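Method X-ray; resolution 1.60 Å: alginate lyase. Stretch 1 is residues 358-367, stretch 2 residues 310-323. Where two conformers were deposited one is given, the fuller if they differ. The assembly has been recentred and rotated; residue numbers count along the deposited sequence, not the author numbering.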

# COMPACT_ATOMS: atom_id res chain seq x y z
N GLY A 358 -10.19 -10.68 -21.42
CA GLY A 358 -9.28 -11.81 -21.49
C GLY A 358 -7.97 -11.63 -20.74
O GLY A 358 -6.98 -12.32 -21.02
N TYR A 359 -7.98 -10.76 -19.73
CA TYR A 359 -6.75 -10.45 -19.03
C TYR A 359 -6.21 -11.61 -18.19
O TYR A 359 -5.00 -11.80 -18.07
CB TYR A 359 -6.94 -9.26 -18.10
CG TYR A 359 -7.25 -7.94 -18.76
CD1 TYR A 359 -6.64 -7.56 -19.96
CD2 TYR A 359 -8.10 -7.04 -18.15
CE1 TYR A 359 -6.88 -6.36 -20.51
CE2 TYR A 359 -8.35 -5.81 -18.72
CZ TYR A 359 -7.76 -5.49 -19.91
OH TYR A 359 -8.03 -4.26 -20.50
N GLU A 360 -7.10 -12.38 -17.57
CA GLU A 360 -6.66 -13.49 -16.72
C GLU A 360 -5.96 -14.57 -17.55
O GLU A 360 -4.99 -15.14 -17.10
CB GLU A 360 -7.82 -14.10 -15.90
CG GLU A 360 -7.48 -15.45 -15.26
CD GLU A 360 -6.31 -15.42 -14.27
OE1 GLU A 360 -5.89 -14.32 -13.85
OE2 GLU A 360 -5.81 -16.50 -13.91
N ALA A 361 -6.47 -14.83 -18.76
CA ALA A 361 -5.84 -15.80 -19.68
C ALA A 361 -4.40 -15.41 -20.01
O ALA A 361 -3.50 -16.25 -20.01
CB ALA A 361 -6.67 -15.96 -20.95
N ILE A 362 -4.17 -14.12 -20.23
CA ILE A 362 -2.82 -13.60 -20.47
C ILE A 362 -1.98 -13.79 -19.21
O ILE A 362 -0.90 -14.36 -19.28
CB ILE A 362 -2.85 -12.12 -20.90
CG1 ILE A 362 -3.58 -11.95 -22.23
CG2 ILE A 362 -1.43 -11.56 -21.01
CD1 ILE A 362 -3.78 -10.50 -22.69
N GLY A 363 -2.49 -13.36 -18.04
CA GLY A 363 -1.73 -13.50 -16.79
C GLY A 363 -1.35 -14.96 -16.53
O GLY A 363 -0.24 -15.25 -16.13
N ALA A 364 -2.30 -15.87 -16.79
CA ALA A 364 -2.13 -17.29 -16.50
C ALA A 364 -1.09 -17.94 -17.40
O ALA A 364 -0.42 -18.89 -16.98
CB ALA A 364 -3.49 -18.01 -16.64
N GLN A 365 -0.93 -17.40 -18.61
CA GLN A 365 0.07 -17.87 -19.57
C GLN A 365 1.49 -17.67 -19.06
O GLN A 365 2.34 -18.52 -19.26
CB GLN A 365 -0.13 -17.16 -20.92
CG GLN A 365 0.72 -17.66 -22.06
CD GLN A 365 0.47 -16.91 -23.38
OE1 GLN A 365 -0.55 -16.21 -23.56
NE2 GLN A 365 1.41 -17.05 -24.31
N PHE A 366 1.75 -16.58 -18.34
CA PHE A 366 3.11 -16.23 -17.92
C PHE A 366 3.40 -16.35 -16.43
O PHE A 366 4.55 -16.32 -16.04
CB PHE A 366 3.46 -14.83 -18.42
CG PHE A 366 3.29 -14.68 -19.92
CD1 PHE A 366 4.18 -15.32 -20.77
CD2 PHE A 366 2.25 -13.95 -20.45
CE1 PHE A 366 4.02 -15.22 -22.14
CE2 PHE A 366 2.11 -13.84 -21.81
CZ PHE A 366 2.98 -14.48 -22.66
N ARG A 367 2.36 -16.46 -15.61
CA ARG A 367 2.52 -16.49 -14.15
C ARG A 367 3.09 -17.84 -13.69
O ARG A 367 2.64 -18.86 -14.20
CB ARG A 367 1.09 -16.38 -13.62
CG ARG A 367 0.91 -16.21 -12.17
CD ARG A 367 -0.55 -16.25 -11.83
NE ARG A 367 -1.27 -15.09 -12.33
CZ ARG A 367 -2.44 -15.15 -12.99
NH1 ARG A 367 -3.02 -16.34 -13.24
NH2 ARG A 367 -3.04 -14.01 -13.42
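Stretch 2, residues 310-323: ITAALKFLIPYIGK

Stretch 2 begins as a helix at Ile310, passes through a 3-10 segment at 318-320 and ends in a type II turn from Tyr320 to Lys323. It runs in the same sense as the helix 359-366: Thr311 lies near Tyr359 at the start, Gly322 near Phe366 at the end, where the CA atoms of Gly322 and Phe366 come within 5.9 Å. No direct hydrogen bond joins the two; the contact is mainly apolar.

Thr311 serves two roles. Its CG2 lies 3.8 Å from Tyr359 OH, while its OG1 shares a water with that hydroxyl, 2.8 Å from Thr311 OG1 and 2.6 Å from Tyr359 OH, so the buried phenol keeps a polar partner. One turn on, Leu314 points toward stretch 1 and sets CD1 4.1 Å from Tyr359 CE2. After another turn Ile318, branched at CB, reaches two residues: its CD1 packs 3.6 Å from Tyr359 CE1 and its CG2 3.9 Å from Ile362 CD1. Pro319 points away.

Ile321 lays CG2 3.9 Å from Phe366 CD2. Gly322 then offers its CA to the face of the Phe366 ring, 3.6 Å from CD1, in a CH-pi contact. A CB here would clash with Phe366 CE1, and the positive phi of Gly322 also calls for glycine.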

# COMPACT_ATOMS: atom_id res chain seq x y z
N ILE A 310 -7.65 3.70 -17.33
CA ILE A 310 -6.95 2.53 -16.79
C ILE A 310 -6.78 1.43 -17.84
O ILE A 310 -5.71 0.80 -17.93
CB ILE A 310 -7.65 2.01 -15.52
CG1 ILE A 310 -7.55 3.07 -14.40
CG2 ILE A 310 -7.05 0.64 -15.11
CD1 ILE A 310 -8.43 2.75 -13.15
N THR A 311 -7.79 1.23 -18.69
CA THR A 311 -7.65 0.27 -19.77
C THR A 311 -6.47 0.63 -20.69
O THR A 311 -5.69 -0.23 -21.06
CB THR A 311 -8.95 0.17 -20.60
OG1 THR A 311 -10.01 -0.32 -19.76
CG2 THR A 311 -8.76 -0.79 -21.80
N ALA A 312 -6.32 1.90 -21.02
CA ALA A 312 -5.21 2.31 -21.89
C ALA A 312 -3.88 2.01 -21.21
O ALA A 312 -2.96 1.48 -21.82
CB ALA A 312 -5.31 3.75 -22.25
N ALA A 313 -3.84 2.29 -19.92
CA ALA A 313 -2.61 2.07 -19.16
C ALA A 313 -2.24 0.57 -19.14
O ALA A 313 -1.06 0.20 -19.20
CB ALA A 313 -2.72 2.68 -17.74
N LEU A 314 -3.24 -0.30 -18.97
CA LEU A 314 -3.04 -1.74 -19.02
C LEU A 314 -2.60 -2.22 -20.39
O LEU A 314 -1.71 -3.08 -20.49
CB LEU A 314 -4.35 -2.46 -18.63
CG LEU A 314 -4.75 -2.36 -17.15
CD1 LEU A 314 -6.23 -2.75 -17.00
CD2 LEU A 314 -3.89 -3.27 -16.23
N LYS A 315 -3.23 -1.70 -21.44
CA LYS A 315 -2.89 -2.10 -22.80
C LYS A 315 -1.46 -1.71 -23.19
O LYS A 315 -0.83 -2.40 -24.00
CB LYS A 315 -3.91 -1.51 -23.79
CG LYS A 315 -5.27 -2.19 -23.86
CD LYS A 315 -6.14 -1.47 -24.89
CE LYS A 315 -7.57 -1.96 -24.97
NZ LYS A 315 -8.45 -0.96 -25.69
N PHE A 316 -0.92 -0.62 -22.63
CA PHE A 316 0.51 -0.27 -22.82
C PHE A 316 1.38 -1.39 -22.21
O PHE A 316 2.41 -1.79 -22.77
CB PHE A 316 0.85 1.09 -22.17
CG PHE A 316 2.33 1.27 -21.96
CD1 PHE A 316 3.14 1.64 -23.00
CD2 PHE A 316 2.90 0.97 -20.71
CE1 PHE A 316 4.48 1.79 -22.81
CE2 PHE A 316 4.26 1.10 -20.51
CZ PHE A 316 5.06 1.48 -21.56
N LEU A 317 0.99 -1.86 -21.02
CA LEU A 317 1.82 -2.81 -20.29
C LEU A 317 1.84 -4.21 -20.86
O LEU A 317 2.87 -4.89 -20.87
CB LEU A 317 1.38 -2.88 -18.83
CG LEU A 317 2.07 -3.91 -17.92
CD1 LEU A 317 3.58 -3.57 -17.74
CD2 LEU A 317 1.35 -3.94 -16.56
N ILE A 318 0.67 -4.68 -21.29
CA ILE A 318 0.46 -6.10 -21.62
C ILE A 318 1.50 -6.69 -22.59
O ILE A 318 2.00 -7.77 -22.34
CB ILE A 318 -0.99 -6.35 -22.11
CG1 ILE A 318 -1.90 -6.35 -20.89
CG2 ILE A 318 -1.09 -7.69 -22.92
CD1 ILE A 318 -3.39 -6.15 -21.16
N PRO A 319 1.84 -5.99 -23.69
CA PRO A 319 2.77 -6.63 -24.64
C PRO A 319 4.13 -6.98 -24.08
O PRO A 319 4.84 -7.83 -24.64
CB PRO A 319 2.89 -5.60 -25.76
CG PRO A 319 1.60 -4.81 -25.67
CD PRO A 319 1.29 -4.73 -24.21
N TYR A 320 4.50 -6.33 -22.97
CA TYR A 320 5.78 -6.59 -22.38
C TYR A 320 5.77 -7.75 -21.42
O TYR A 320 6.82 -8.21 -21.01
CB TYR A 320 6.29 -5.33 -21.67
CG TYR A 320 6.53 -4.18 -22.62
CD1 TYR A 320 7.62 -4.18 -23.50
CD2 TYR A 320 5.68 -3.07 -22.64
CE1 TYR A 320 7.84 -3.13 -24.37
CE2 TYR A 320 5.88 -2.02 -23.49
CZ TYR A 320 6.97 -2.05 -24.36
OH TYR A 320 7.15 -0.98 -25.16
N ILE A 321 4.59 -8.24 -21.08
CA ILE A 321 4.50 -9.35 -20.15
C ILE A 321 4.87 -10.61 -20.89
O ILE A 321 4.31 -10.92 -21.95
CB ILE A 321 3.09 -9.48 -19.51
CG1 ILE A 321 2.74 -8.21 -18.74
CG2 ILE A 321 3.05 -10.68 -18.58
CD1 ILE A 321 1.31 -8.19 -18.16
N GLY A 322 5.88 -11.30 -20.37
CA GLY A 322 6.40 -12.49 -21.03
C GLY A 322 7.43 -12.26 -22.13
O GLY A 322 7.92 -13.21 -22.73
N LYS A 323 7.79 -11.00 -22.37
CA LYS A 323 8.80 -10.61 -23.36
C LYS A 323 10.08 -10.28 -22.63
O LYS A 323 10.02 -9.79 -21.51
CB LYS A 323 8.30 -9.38 -24.09
CG LYS A 323 8.75 -9.20 -25.49
CD LYS A 323 8.03 -8.03 -26.16
CE LYS A 323 6.83 -8.48 -26.99
NZ LYS A 323 6.40 -7.42 -27.90
O HOH W 1 -10.10 -3.07 -19.47